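Local coordinates for protein A49R (Vaccinia virus, PDB 4D5T) that inhibits host NF-kappa-B activation by interacting with host BTRC, which diminishes ubiquitination of the NF-kappa-B inhibitor alpha and keeps p65 in the cytoplasm, at residues Q67-N72 against Y107-N111; I24-N29 against D130-R136. All coordinates share one frame. Where two conformers were deposited one is given. Residues are numbered along the deposited sequence.

Contact 1 (Q67-N72 against Y107-N111)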
ATOM      1  N   GLN A  67      15.309   0.548  -1.358  1.00 35.05           N
ATOM      2  CA  GLN A  67      14.485   1.597  -1.999  1.00 38.38           C
ATOM      3  C   GLN A  67      14.783   2.953  -1.391  1.00 41.75           C
ATOM      4  O   GLN A  67      14.679   3.950  -2.086  1.00 47.20           O
ATOM      5  CB  GLN A  67      12.985   1.266  -1.957  1.00 36.52           C
ATOM      6  CG  GLN A  67      12.583  -0.045  -2.632  1.00 37.28           C
ATOM      7  CD  GLN A  67      12.678  -0.044  -4.158  1.00 37.94           C
ATOM      8  OE1 GLN A  67      13.214   0.861  -4.773  1.00 41.27           O
ATOM      9  NE2 GLN A  67      12.317  -1.140  -4.749  1.00 41.94           N
ATOM     10  N   THR A  68      15.152   2.971  -0.121  1.00 41.63           N
ATOM     11  CA  THR A  68      15.611   4.152   0.589  1.00 46.72           C
ATOM     12  C   THR A  68      16.858   4.764  -0.025  1.00 47.12           C
ATOM     13  O   THR A  68      16.922   5.974  -0.216  1.00 48.74           O
ATOM     14  CB  THR A  68      15.980   3.770   2.047  1.00 50.36           C
ATOM     15  OG1 THR A  68      14.795   3.416   2.757  1.00 56.80           O
ATOM     16  CG2 THR A  68      16.708   4.894   2.798  1.00 52.23           C
ATOM     17  N   GLU A  69      17.838   3.912  -0.313  1.00 45.89           N
ATOM     18  CA  GLU A  69      19.067   4.327  -0.998  1.00 48.22           C
ATOM     19  C   GLU A  69      18.714   4.832  -2.400  1.00 44.47           C
ATOM     20  O   GLU A  69      19.115   5.910  -2.826  1.00 43.80           O
ATOM     21  CB  GLU A  69      20.081   3.146  -1.109  1.00 50.84           C
ATOM     22  CG  GLU A  69      20.960   2.821   0.096  1.00 56.44           C
ATOM     23  CD  GLU A  69      21.513   4.028   0.804  1.00 61.47           C
ATOM     24  OE1 GLU A  69      22.474   4.633   0.294  1.00 65.23           O
ATOM     25  OE2 GLU A  69      20.960   4.360   1.879  1.00 66.58           O
ATOM     26  N   LEU A  70      17.873   4.092  -3.096  1.00 40.91           N
ATOM     27  CA  LEU A  70      17.459   4.518  -4.432  1.00 39.80           C
ATOM     28  C   LEU A  70      16.754   5.903  -4.405  1.00 38.43           C
ATOM     29  O   LEU A  70      17.115   6.824  -5.164  1.00 40.20           O
ATOM     30  CB  LEU A  70      16.542   3.467  -5.072  1.00 36.91           C
ATOM     31  CG  LEU A  70      16.103   3.673  -6.515  1.00 37.23           C
ATOM     32  CD1 LEU A  70      15.718   2.354  -7.185  1.00 36.41           C
ATOM     33  CD2 LEU A  70      14.891   4.582  -6.589  1.00 37.65           C
ATOM     34  N   ILE A  71      15.788   6.049  -3.529  1.00 36.33           N
ATOM     35  CA  ILE A  71      15.035   7.294  -3.416  1.00 37.51           C
ATOM     36  C   ILE A  71      15.918   8.472  -3.004  1.00 42.01           C
ATOM     37  O   ILE A  71      15.725   9.570  -3.516  1.00 41.39           O
ATOM     38  CB  ILE A  71      13.834   7.106  -2.470  1.00 38.10           C
ATOM     39  CG1 ILE A  71      12.718   6.369  -3.217  1.00 36.74           C
ATOM     40  CG2 ILE A  71      13.290   8.436  -2.008  1.00 37.29           C
ATOM     41  CD1 ILE A  71      11.832   5.585  -2.320  1.00 36.51           C
ATOM     42  N   ASN A  72      16.908   8.214  -2.148  1.00 44.03           N
ATOM     43  CA  ASN A  72      17.954   9.206  -1.832  1.00 47.26           C
ATOM     44  C   ASN A  72      18.739   9.722  -3.013  1.00 47.87           C
ATOM     45  O   ASN A  72      19.242  10.829  -2.967  1.00 48.67           O
ATOM     46  CB  ASN A  72      19.020   8.637  -0.902  1.00 50.43           C
ATOM     47  CG  ASN A  72      18.625   8.709   0.544  1.00 55.43           C
ATOM     48  OD1 ASN A  72      17.536   9.203   0.874  1.00 53.12           O
ATOM     49  ND2 ASN A  72      19.483   8.180   1.416  1.00 51.85           N
ATOM     50  N   TYR A 107       7.528   4.362   0.662  1.00 26.94           N
ATOM     51  CA  TYR A 107       8.996   4.509   0.572  1.00 28.94           C
ATOM     52  C   TYR A 107       9.410   5.971   0.483  1.00 30.78           C
ATOM     53  O   TYR A 107      10.437   6.414   1.051  1.00 35.16           O
ATOM     54  CB  TYR A 107       9.584   3.771  -0.621  1.00 29.19           C
ATOM     55  CG  TYR A 107       9.413   2.297  -0.683  1.00 30.27           C
ATOM     56  CD1 TYR A 107       9.603   1.468   0.442  1.00 30.60           C
ATOM     57  CD2 TYR A 107       9.175   1.682  -1.908  1.00 32.83           C
ATOM     58  CE1 TYR A 107       9.448   0.085   0.361  1.00 31.25           C
ATOM     59  CE2 TYR A 107       9.013   0.302  -1.983  1.00 34.17           C
ATOM     60  CZ  TYR A 107       9.189  -0.481  -0.853  1.00 31.72           C
ATOM     61  OH  TYR A 107       9.108  -1.832  -1.000  1.00 37.01           O
ATOM     62  N   ILE A 108       8.671   6.740  -0.317  1.00 32.54           N
ATOM     63  CA  ILE A 108       9.000   8.138  -0.566  1.00 31.23           C
ATOM     64  C   ILE A 108       8.804   8.949   0.710  1.00 30.29           C
ATOM     65  O   ILE A 108       9.676   9.771   1.069  1.00 30.38           O
ATOM     66  CB  ILE A 108       8.171   8.745  -1.702  1.00 30.57           C
ATOM     67  CG1 ILE A 108       8.533   8.086  -3.033  1.00 32.60           C
ATOM     68  CG2 ILE A 108       8.396  10.265  -1.778  1.00 31.41           C
ATOM     69  CD1 ILE A 108       7.651   8.577  -4.140  1.00 31.83           C
ATOM     70  N   MET A 109       7.742   8.648   1.454  1.00 29.10           N
ATOM     71  CA  MET A 109       7.510   9.293   2.773  1.00 29.95           C
ATOM     72  C   MET A 109       8.470   8.832   3.871  1.00 29.92           C
ATOM     73  O   MET A 109       8.610   9.500   4.901  1.00 29.46           O
ATOM     74  CB  MET A 109       6.071   9.096   3.244  1.00 30.11           C
ATOM     75  CG  MET A 109       4.997   9.778   2.389  1.00 31.17           C
ATOM     76  SD  MET A 109       5.101  11.545   2.201  1.00 30.43           S
ATOM     77  CE  MET A 109       6.136  11.734   0.803  1.00 28.15           C
ATOM     78  N   ASN A 110       9.186   7.732   3.656  1.00 31.94           N
ATOM     79  CA  ASN A 110      10.321   7.312   4.561  1.00 35.15           C
ATOM     80  C   ASN A 110      11.539   8.255   4.452  1.00 33.99           C
ATOM     81  O   ASN A 110      12.439   8.153   5.245  1.00 37.87           O
ATOM     82  CB  ASN A 110      10.802   5.848   4.283  1.00 36.15           C
ATOM     83  CG  ASN A 110       9.761   4.755   4.628  1.00 36.98           C
ATOM     84  OD1 ASN A 110       8.855   4.946   5.439  1.00 38.16           O
ATOM     85  ND2 ASN A 110       9.913   3.568   3.991  1.00 38.98           N
ATOM     86  N   ASN A 111      11.559   9.136   3.438  1.00 34.57           N
ATOM     87  CA  ASN A 111      12.629  10.171   3.234  1.00 36.19           C
ATOM     88  C   ASN A 111      12.146  11.481   3.855  1.00 36.05           C
ATOM     89  O   ASN A 111      11.225  12.105   3.364  1.00 34.53           O
ATOM     90  CB  ASN A 111      12.903  10.343   1.728  1.00 36.38           C
ATOM     91  CG  ASN A 111      13.955  11.379   1.393  1.00 39.54           C
ATOM     92  OD1 ASN A 111      13.781  12.585   1.625  1.00 39.82           O
ATOM     93  ND2 ASN A 111      15.097  10.904   0.901  1.00 40.32           N
TER
HETATM   94  O   HOH W   1      15.139   7.823   1.040  1.00 38.34           O
HETATM   95  O   HOH W   2      12.301   3.134   2.135  1.00 43.94           O
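In this all-helical Bcl-2 family protein, the last two turns of helix 64-72 pack against the C-terminal end of helix 95-109 and the turn that follows it. Q67 comes first. Its CB sits 3.9 Å from the centroid of the Y107 ring and only 12° off the ring normal, a CH-pi contact over the face. Its CG lies over the same face, 3.6 Å from Y107 CE2. The Y107 ring also meets the ring of Y58 on helix 49-61.

T68 reaches across through water. Water 2 donates to T68 OG1 at 2.6 Å and accepts from N110 ND2 at 3.1 Å. Water 1 donates to the backbone T68 O at 2.9 Å and accepts from N111 ND2 at 3.1 Å. T68 OG1 is also hydrogen-bonded to the backbone O of E64, and N110 ND2 to Y58 OH.

One turn after Q67, I71 is the apolar centre. Its CD1 is 3.4 Å from Y107 CB and 4.2 Å from I108 CG1. I71 CG2 is 4.2 Å from N111 CB. F114 of helix 112-126 touches both I71 and I108, so a third helix joins the packing.

N72 closes the segment at the solvent edge, where its OD1 lies 3.0 Å from N111 ND2. N111 is the N-cap of helix 112-126, and its OD1 accepts from the backbone N of F114.

The chemistry is thus divided: I71 makes apolar contacts with Y107 and I108, and Q67 lies over the Y107 ring face, while two waters bridge the polar flank. The segments meet through side-chain packing and through water.

Contact 2 (I24-N29 against D130-R136). With SO4 (sulfate ion), chain I.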
ATOM      1  N   ILE A  24     -14.630  -5.709   3.803  1.00 28.75           N
ATOM      2  CA  ILE A  24     -14.434  -4.417   3.051  1.00 30.56           C
ATOM      3  C   ILE A  24     -15.771  -3.618   3.016  1.00 28.60           C
ATOM      4  O   ILE A  24     -15.709  -2.420   3.017  1.00 24.93           O
ATOM      5  CB  ILE A  24     -13.672  -4.620   1.668  1.00 36.10           C
ATOM      6  CG1 ILE A  24     -13.136  -3.302   1.005  1.00 38.72           C
ATOM      7  CG2 ILE A  24     -14.459  -5.415   0.729  1.00 36.79           C
ATOM      8  CD1 ILE A  24     -12.022  -2.592   1.780  1.00 40.94           C
ATOM      9  N   GLU A  25     -16.951  -4.291   3.045  1.00 27.56           N
ATOM     10  CA  GLU A  25     -18.242  -3.534   3.111  1.00 28.77           C
ATOM     11  C   GLU A  25     -18.517  -2.813   4.422  1.00 30.81           C
ATOM     12  O   GLU A  25     -19.310  -1.897   4.421  1.00 35.41           O
ATOM     13  CB  GLU A  25     -19.448  -4.407   2.796  1.00 31.30           C
ATOM     14  CG  GLU A  25     -19.234  -5.220   1.564  1.00 32.01           C
ATOM     15  CD  GLU A  25     -18.879  -4.395   0.325  1.00 33.97           C
ATOM     16  OE1 GLU A  25     -19.288  -3.221   0.239  1.00 39.46           O
ATOM     17  OE2 GLU A  25     -18.172  -4.905  -0.586  1.00 37.69           O
ATOM     18  N   THR A  26     -17.854  -3.210   5.504  1.00 30.07           N
ATOM     19  CA  THR A  26     -18.057  -2.622   6.806  1.00 33.73           C
ATOM     20  C   THR A  26     -17.160  -1.405   6.987  1.00 35.45           C
ATOM     21  O   THR A  26     -17.281  -0.733   8.008  1.00 35.25           O
ATOM     22  CB  THR A  26     -17.781  -3.631   7.914  1.00 32.16           C
ATOM     23  OG1 THR A  26     -16.391  -3.963   7.962  1.00 30.83           O
ATOM     24  CG2 THR A  26     -18.544  -4.965   7.642  1.00 34.08           C
ATOM     25  N   ILE A  27     -16.282  -1.114   6.027  1.00 31.37           N
ATOM     26  CA  ILE A  27     -15.437   0.038   6.183  1.00 36.46           C
ATOM     27  C   ILE A  27     -15.852   1.204   5.268  1.00 32.75           C
ATOM     28  O   ILE A  27     -15.860   1.105   4.041  1.00 37.23           O
ATOM     29  CB  ILE A  27     -14.020  -0.310   5.826  1.00 38.75           C
ATOM     30  CG1 ILE A  27     -13.612  -1.593   6.552  1.00 45.52           C
ATOM     31  CG2 ILE A  27     -13.113   0.844   6.182  1.00 40.26           C
ATOM     32  CD1 ILE A  27     -12.342  -2.228   6.018  1.00 45.25           C
ATOM     33  N   ASP A  28     -16.241   2.302   5.891  0.61 32.49           N
ATOM     34  CA  ASP A  28     -16.633   3.513   5.182  0.61 33.04           C
ATOM     35  C   ASP A  28     -15.451   3.964   4.290  0.61 30.24           C
ATOM     36  O   ASP A  28     -14.303   3.900   4.696  0.61 29.49           O
ATOM     37  CB  ASP A  28     -17.062   4.617   6.193  0.61 36.88           C
ATOM     38  CG  ASP A  28     -17.548   5.934   5.483  0.61 40.36           C
ATOM     39  OD1 ASP A  28     -18.759   6.010   5.175  0.61 43.84           O
ATOM     40  OD2 ASP A  28     -16.791   6.892   5.195  0.61 40.63           O
ATOM     41  N   ASN A  29     -15.746   4.432   3.087  1.00 28.20           N
ATOM     42  CA  ASN A  29     -14.718   4.872   2.155  1.00 26.51           C
ATOM     43  C   ASN A  29     -13.834   5.957   2.694  1.00 25.59           C
ATOM     44  O   ASN A  29     -12.636   5.934   2.440  1.00 24.63           O
ATOM     45  CB  ASN A  29     -15.353   5.319   0.821  1.00 27.34           C
ATOM     46  CG  ASN A  29     -14.352   5.355  -0.305  1.00 29.15           C
ATOM     47  OD1 ASN A  29     -13.702   4.349  -0.599  1.00 29.48           O
ATOM     48  ND2 ASN A  29     -14.174   6.519  -0.871  1.00 30.04           N
ATOM     49  N   ASP A 130     -11.533   6.301  -4.718  1.00 22.57           N
ATOM     50  CA  ASP A 130     -12.629   5.367  -4.476  1.00 24.34           C
ATOM     51  C   ASP A 130     -12.271   4.008  -5.045  1.00 24.16           C
ATOM     52  O   ASP A 130     -12.607   3.655  -6.160  1.00 24.33           O
ATOM     53  CB  ASP A 130     -13.883   5.912  -5.105  1.00 32.30           C
ATOM     54  CG  ASP A 130     -15.070   4.974  -4.943  1.00 34.83           C
ATOM     55  OD1 ASP A 130     -14.999   4.001  -4.072  1.00 46.16           O
ATOM     56  OD2 ASP A 130     -16.007   5.297  -5.752  1.00 48.41           O
ATOM     57  N   ILE A 131     -11.607   3.215  -4.265  1.00 24.43           N
ATOM     58  CA  ILE A 131     -11.031   1.954  -4.736  1.00 23.48           C
ATOM     59  C   ILE A 131     -11.686   0.686  -4.195  1.00 22.44           C
ATOM     60  O   ILE A 131     -11.127  -0.418  -4.328  1.00 22.39           O
ATOM     61  CB  ILE A 131      -9.483   1.902  -4.519  1.00 23.31           C
ATOM     62  CG1 ILE A 131      -9.044   1.956  -3.026  1.00 22.37           C
ATOM     63  CG2 ILE A 131      -8.790   3.015  -5.306  1.00 23.39           C
ATOM     64  CD1 ILE A 131      -7.566   1.631  -2.804  1.00 21.85           C
ATOM     65  N   LYS A 132     -12.753   0.797  -3.432  1.00 22.21           N
ATOM     66  CA  LYS A 132     -13.361  -0.383  -2.830  1.00 23.02           C
ATOM     67  C   LYS A 132     -13.714  -1.483  -3.915  1.00 22.98           C
ATOM     68  O   LYS A 132     -13.495  -2.658  -3.667  1.00 23.74           O
ATOM     69  CB  LYS A 132     -14.605  -0.019  -1.961  1.00 26.60           C
ATOM     70  CG  LYS A 132     -14.230   0.585  -0.601  1.00 28.63           C
ATOM     71  CD  LYS A 132     -15.409   1.120   0.243  1.00 31.13           C
ATOM     72  CE  LYS A 132     -16.242   0.046   0.850  1.00 30.79           C
ATOM     73  NZ  LYS A 132     -17.173   0.678   1.829  1.00 28.94           N
ATOM     74  N   GLN A 133     -14.258  -1.108  -5.076  1.00 22.31           N
ATOM     75  CA  GLN A 133     -14.608  -2.111  -6.087  1.00 22.34           C
ATOM     76  C   GLN A 133     -13.402  -2.788  -6.690  1.00 22.99           C
ATOM     77  O   GLN A 133     -13.409  -3.990  -6.911  1.00 21.85           O
ATOM     78  CB  GLN A 133     -15.447  -1.504  -7.185  1.00 23.49           C
ATOM     79  CG  GLN A 133     -15.665  -2.452  -8.353  1.00 24.08           C
ATOM     80  CD  GLN A 133     -16.484  -3.684  -8.011  1.00 26.37           C
ATOM     81  OE1 GLN A 133     -17.171  -3.749  -6.988  1.00 27.64           O
ATOM     82  NE2 GLN A 133     -16.390  -4.694  -8.887  1.00 25.98           N
ATOM     83  N   VAL A 134     -12.335  -2.018  -6.879  1.00 21.73           N
ATOM     84  CA  VAL A 134     -11.131  -2.616  -7.390  1.00 22.91           C
ATOM     85  C   VAL A 134     -10.538  -3.576  -6.328  1.00 21.49           C
ATOM     86  O   VAL A 134      -9.981  -4.598  -6.695  1.00 23.16           O
ATOM     87  CB  VAL A 134     -10.112  -1.528  -7.762  1.00 23.94           C
ATOM     88  CG1 VAL A 134      -8.969  -2.160  -8.464  1.00 24.07           C
ATOM     89  CG2 VAL A 134     -10.766  -0.583  -8.726  1.00 30.29           C
ATOM     90  N   ILE A 135     -10.636  -3.267  -5.045  1.00 21.28           N
ATOM     91  CA  ILE A 135     -10.153  -4.218  -4.008  1.00 21.88           C
ATOM     92  C   ILE A 135     -11.032  -5.533  -4.089  1.00 22.36           C
ATOM     93  O   ILE A 135     -10.488  -6.609  -4.155  1.00 20.62           O
ATOM     94  CB  ILE A 135     -10.192  -3.590  -2.609  1.00 21.73           C
ATOM     95  CG1 ILE A 135      -9.140  -2.415  -2.514  1.00 20.51           C
ATOM     96  CG2 ILE A 135      -9.865  -4.553  -1.460  1.00 24.35           C
ATOM     97  CD1 ILE A 135      -9.256  -1.479  -1.340  1.00 21.39           C
ATOM     98  N   ARG A 136     -12.352  -5.369  -4.089  1.00 24.40           N
ATOM     99  CA  ARG A 136     -13.291  -6.496  -4.063  1.00 26.21           C
ATOM    100  C   ARG A 136     -13.028  -7.439  -5.210  1.00 25.46           C
ATOM    101  O   ARG A 136     -13.048  -8.648  -5.053  1.00 29.55           O
ATOM    102  CB  ARG A 136     -14.723  -6.038  -4.477  1.00 31.22           C
ATOM    103  CG  ARG A 136     -15.629  -5.598  -3.408  1.00 31.65           C
ATOM    104  CD  ARG A 136     -17.054  -5.229  -3.849  1.00 30.16           C
ATOM    105  NE  ARG A 136     -17.422  -4.169  -2.940  1.00 30.29           N
ATOM    106  CZ  ARG A 136     -17.560  -2.874  -3.197  1.00 31.45           C
ATOM    107  NH1 ARG A 136     -17.491  -2.363  -4.425  1.00 30.52           N
ATOM    108  NH2 ARG A 136     -17.895  -2.054  -2.182  1.00 33.69           N
TER
HETATM  109  S   SO4 I1000     -18.957   3.877   1.071  0.80 42.09           S
HETATM  110  O1  SO4 I1000     -18.598   4.586   2.331  0.80 34.43           O
HETATM  111  O2  SO4 I1000     -20.261   3.201   1.119  0.80 40.16           O
HETATM  112  O3  SO4 I1000     -17.897   2.941   0.798  0.80 36.60           O
HETATM  113  O4  SO4 I1000     -19.009   4.865  -0.021  0.80 39.65           O
HETATM  114  O   HOH W   3     -11.263   4.252  -1.612  1.00 22.11           O
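Here the loop between helices 9-23 and 29-40 of the Bcl-2-like helical bundle packs on the start of helix 132-150. K132 reaches across to the loop. With chi1 m, chi2 and chi4 t and chi3 p, its chain has one kink beyond CB, at chi3. CE passes 3.3 Å from I24 O. NZ donates to I27 O at 2.6 Å and to O3 of a sulfate, probably from the crystallisation liquor, at 2.6 Å. N29 N gives the same ion a hydrogen bond to O1 at 3.0 Å.

E25 folds back with chi1 and chi2 both m. Its carboxylate forms a salt bridge at the edge of the R136 guanidinium. R136 meets it with chi1 and chi3 between wells. R136 NE donates to E25 OE2 at 2.6 Å, and R136 NH2 to E25 OE1 at 3.0 Å. R136 NH1 also donates to Q133 OE1 at 2.9 Å.

I24 is buried, its CG1 4.3 Å from I135 CG2 and its CG2 4.3 Å from R136 CG. With chi1 t, N29 brings ND2 to a hydrogen bond with the backbone O of I129. Water 3 donates to N29 OD1 at 2.6 Å and accepts from I131 N at 2.9 Å.

How the contacts relate
From the N terminus, the chain first runs through helix 9-23 to the loop 24-29. This is the first half of contact 2. It then passes helices 29-40 and 49-61 and enters helix 64-72, where contact 1 opens. Helices 76-87 and 95-109 follow, and contact 1 closes at 107-111. Helix 112-126 comes next, and 130-136 closes contact 2 at the start of the last helix. Contact 1 is therefore nested inside the loop of contact 2. Their centres are about 29 Å apart, on opposite sides of the chain's centre. Contact 1 ties the short helix 64-72 to the end of helix 95-109; contact 2 joins the loop after helix 9-23 to the start of helix 132-150.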